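Local coordinates for protein exopolygalacturonase (Yersinia enterocolitica, PDB 2UVF) that hydrolyses pectic polygalacturonic acid as a family 28 glycoside hydrolase of exo activity, probably releasing digalacturonic acid from the chain end, at residues I438-H443 with L465-T470. Numbering follows the deposited sequence. Where two conformers were deposited one is given.
Sequences IVTGSH and LRAKST. With ADA (alpha-D-galactopyranuronic acid), chain C; ADA (alpha-D-galactopyranuronic acid), chain B.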
loop_
_atom_site.group_PDB
_atom_site.type_symbol
_atom_site.label_atom_id
_atom_site.label_comp_id
_atom_site.label_asym_id
_atom_site.label_seq_id
_atom_site.Cartn_x
_atom_site.Cartn_y
_atom_site.Cartn_z
ATOM N N ILE A 438 -3.965 5.607 3.626
ATOM C CA ILE A 438 -3.731 4.584 4.637
ATOM C C ILE A 438 -5.081 4.136 5.160
ATOM O O ILE A 438 -5.812 4.926 5.750
ATOM C CB ILE A 438 -2.805 5.104 5.778
ATOM C CG1 ILE A 438 -1.503 5.699 5.195
ATOM C CG2 ILE A 438 -2.565 4.017 6.868
ATOM C CD1 ILE A 438 -0.605 4.695 4.474
ATOM N N VAL A 439 -5.412 2.872 4.895
ATOM C CA VAL A 439 -6.725 2.330 5.195
ATOM C C VAL A 439 -6.616 1.109 6.100
ATOM O O VAL A 439 -5.986 0.126 5.727
ATOM C CB VAL A 439 -7.503 1.961 3.908
ATOM C CG1 VAL A 439 -8.941 1.536 4.269
ATOM C CG2 VAL A 439 -7.502 3.138 2.951
ATOM N N THR A 440 -7.212 1.202 7.294
ATOM C CA THR A 440 -7.307 0.089 8.251
ATOM C C THR A 440 -8.783 -0.225 8.599
ATOM O O THR A 440 -9.391 0.536 9.320
ATOM C CB THR A 440 -6.614 0.444 9.617
ATOM O OG1 THR A 440 -7.391 1.435 10.291
ATOM C CG2 THR A 440 -5.210 0.988 9.461
ATOM N N GLY A 441 -9.435 -1.253 8.065
ATOM C CA GLY A 441 -9.295 -1.765 6.718
ATOM C C GLY A 441 -10.721 -2.161 6.370
ATOM O O GLY A 441 -11.038 -2.382 5.219
ATOM N N SER A 442 -11.563 -2.187 7.410
ATOM C CA SER A 442 -12.941 -2.780 7.476
ATOM C C SER A 442 -12.897 -4.231 7.938
ATOM O O SER A 442 -13.586 -4.587 8.886
ATOM C CB SER A 442 -13.789 -2.624 6.217
ATOM O OG SER A 442 -14.728 -3.688 6.116
ATOM N N HIS A 443 -12.074 -5.042 7.277
ATOM C CA HIS A 443 -11.703 -6.375 7.789
ATOM C C HIS A 443 -10.722 -6.208 8.959
ATOM O O HIS A 443 -9.514 -6.198 8.754
ATOM C CB HIS A 443 -11.079 -7.258 6.683
ATOM C CG HIS A 443 -12.035 -7.665 5.596
ATOM N ND1 HIS A 443 -11.662 -8.540 4.583
ATOM C CD2 HIS A 443 -13.348 -7.342 5.374
ATOM C CE1 HIS A 443 -12.698 -8.728 3.779
ATOM N NE2 HIS A 443 -13.735 -8.014 4.237
ATOM N N LEU A 465 -6.193 9.202 6.311
ATOM C CA LEU A 465 -6.231 8.057 7.183
ATOM C C LEU A 465 -7.678 7.626 7.304
ATOM O O LEU A 465 -8.535 8.407 7.731
ATOM C CB LEU A 465 -5.611 8.386 8.548
ATOM C CG LEU A 465 -5.631 7.310 9.631
ATOM C CD1 LEU A 465 -4.990 6.015 9.169
ATOM C CD2 LEU A 465 -4.937 7.829 10.903
ATOM N N ARG A 466 -7.961 6.390 6.892
ATOM C CA ARG A 466 -9.320 5.843 6.895
ATOM C C ARG A 466 -9.375 4.554 7.718
ATOM O O ARG A 466 -8.717 3.578 7.396
ATOM C CB ARG A 466 -9.821 5.608 5.451
ATOM C CG ARG A 466 -11.173 4.851 5.298
ATOM C CD ARG A 466 -12.380 5.599 5.885
ATOM N NE ARG A 466 -13.607 5.360 5.114
ATOM C CZ ARG A 466 -14.838 5.302 5.627
ATOM N NH1 ARG A 466 -15.033 5.433 6.934
ATOM N NH2 ARG A 466 -15.881 5.085 4.829
ATOM N N ALA A 467 -10.156 4.586 8.792
ATOM C CA ALA A 467 -10.301 3.458 9.723
ATOM C C ALA A 467 -11.767 3.098 9.768
ATOM O O ALA A 467 -12.601 3.870 10.262
ATOM C CB ALA A 467 -9.751 3.783 11.146
ATOM N N LYS A 468 -12.073 1.933 9.210
ATOM C CA LYS A 468 -13.453 1.463 9.035
ATOM C C LYS A 468 -13.628 0.077 9.632
ATOM O O LYS A 468 -12.749 -0.767 9.507
ATOM C CB LYS A 468 -13.854 1.469 7.544
ATOM C CG LYS A 468 -12.664 1.539 6.576
ATOM C CD LYS A 468 -12.778 0.584 5.389
ATOM C CE LYS A 468 -13.286 1.235 4.120
ATOM N NZ LYS A 468 -12.772 0.486 2.915
ATOM N N SER A 469 -14.758 -0.145 10.301
ATOM C CA SER A 469 -15.140 -1.490 10.751
ATOM C C SER A 469 -16.645 -1.554 10.950
ATOM O O SER A 469 -17.344 -0.577 10.658
ATOM C CB SER A 469 -14.422 -1.871 12.046
ATOM O OG SER A 469 -14.518 -3.260 12.293
ATOM N N THR A 470 -17.137 -2.721 11.376
ATOM C CA THR A 470 -18.472 -2.849 12.000
ATOM C C THR A 470 -18.338 -3.678 13.278
ATOM O O THR A 470 -17.314 -4.333 13.495
ATOM C CB THR A 470 -19.593 -3.432 11.056
ATOM O OG1 THR A 470 -19.358 -4.820 10.778
ATOM C CG2 THR A 470 -19.697 -2.655 9.736
HETATM C C1 ADA C . -12.021 -5.728 1.770
HETATM C C2 ADA C . -10.610 -5.683 2.393
HETATM C C3 ADA C . -9.594 -5.948 1.265
HETATM C C4 ADA C . -9.870 -7.335 0.606
HETATM C C5 ADA C . -11.315 -7.372 0.062
HETATM C C6 ADA C . -11.820 -8.678 -0.611
HETATM O O2 ADA C . -10.368 -4.427 3.057
HETATM O O3 ADA C . -8.258 -5.845 1.751
HETATM O O4 ADA C . -9.658 -8.406 1.532
HETATM O O5 ADA C . -12.275 -7.005 1.100
HETATM O O6B ADA C . -12.934 -9.102 -0.234
HETATM O O6A ADA C . -11.112 -9.225 -1.492
HETATM C C1 ADA B . -12.703 -1.740 -0.937
HETATM C C2 ADA B . -12.048 -3.064 -1.385
HETATM C C3 ADA B . -13.146 -4.150 -1.311
HETATM C C4 ADA B . -13.365 -4.421 0.187
HETATM C C5 ADA B . -13.911 -3.113 0.788
HETATM C C6 ADA B . -14.106 -3.241 2.317
HETATM O O1 ADA B . -13.889 -1.390 -1.707
HETATM O O2 ADA B . -11.441 -2.978 -2.654
HETATM O O3 ADA B . -12.842 -5.335 -2.087
HETATM O O4 ADA B . -12.070 -4.660 0.793
HETATM O O5 ADA B . -13.044 -1.939 0.469
HETATM O O6B ADA B . -13.112 -3.027 3.057
HETATM O O6A ADA B . -15.250 -3.547 2.740
#
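Neighbouring turns of a parallel beta-helix meet where strands 438-441 and 466-470 run side by side, their axes 4.7 Å apart. Three sound backbone hydrogen bonds and a weak fourth join them in parallel register. Arg466 N reaches Ile438 O almost along the C=O axis, with an N-H...O angle of 171°, and Thr440 N approaches Arg466 O just as nearly along its axis, though its N-H is less straight. Lys468 N instead approaches Thr440 O from above the carbonyl plane. The weak link, Ser442 N to Lys468 O, follows the cis peptide before Gly441, which probably helps turn the chain out of the strand. The tight side faces the interior. There the side chains of Leu465 and Ile438 cross obliquely, CD1 to CG2 at 3.9 Å, and Thr440 OG1 (chi1 70°) abuts Ala467 CB at 3.4 Å. That hydroxyl is buried without a polar partner; Phe522 touches both residues. On the other face, looser, buried Val439 only grazes partly exposed Arg466, CG1 to CG at 4.1 Å. Beyond them Lys468 bends toward the sugar: CD against Ser442 CB at 3.5 Å is this end's one tight spot, while NZ stands 3.5 Å from O5 of the chain B galacturonate and forms a weak, long ion pair with Asp403. The His443 ring, tied to Tyr233 through ND1, presents one face to C1 of the chain C sugar. Aliphatic and small residues aligned inside, with sugar contacts at the strand ends, characterise family 28's right-handed parallel beta-helix, here lining the digalacturonate pocket.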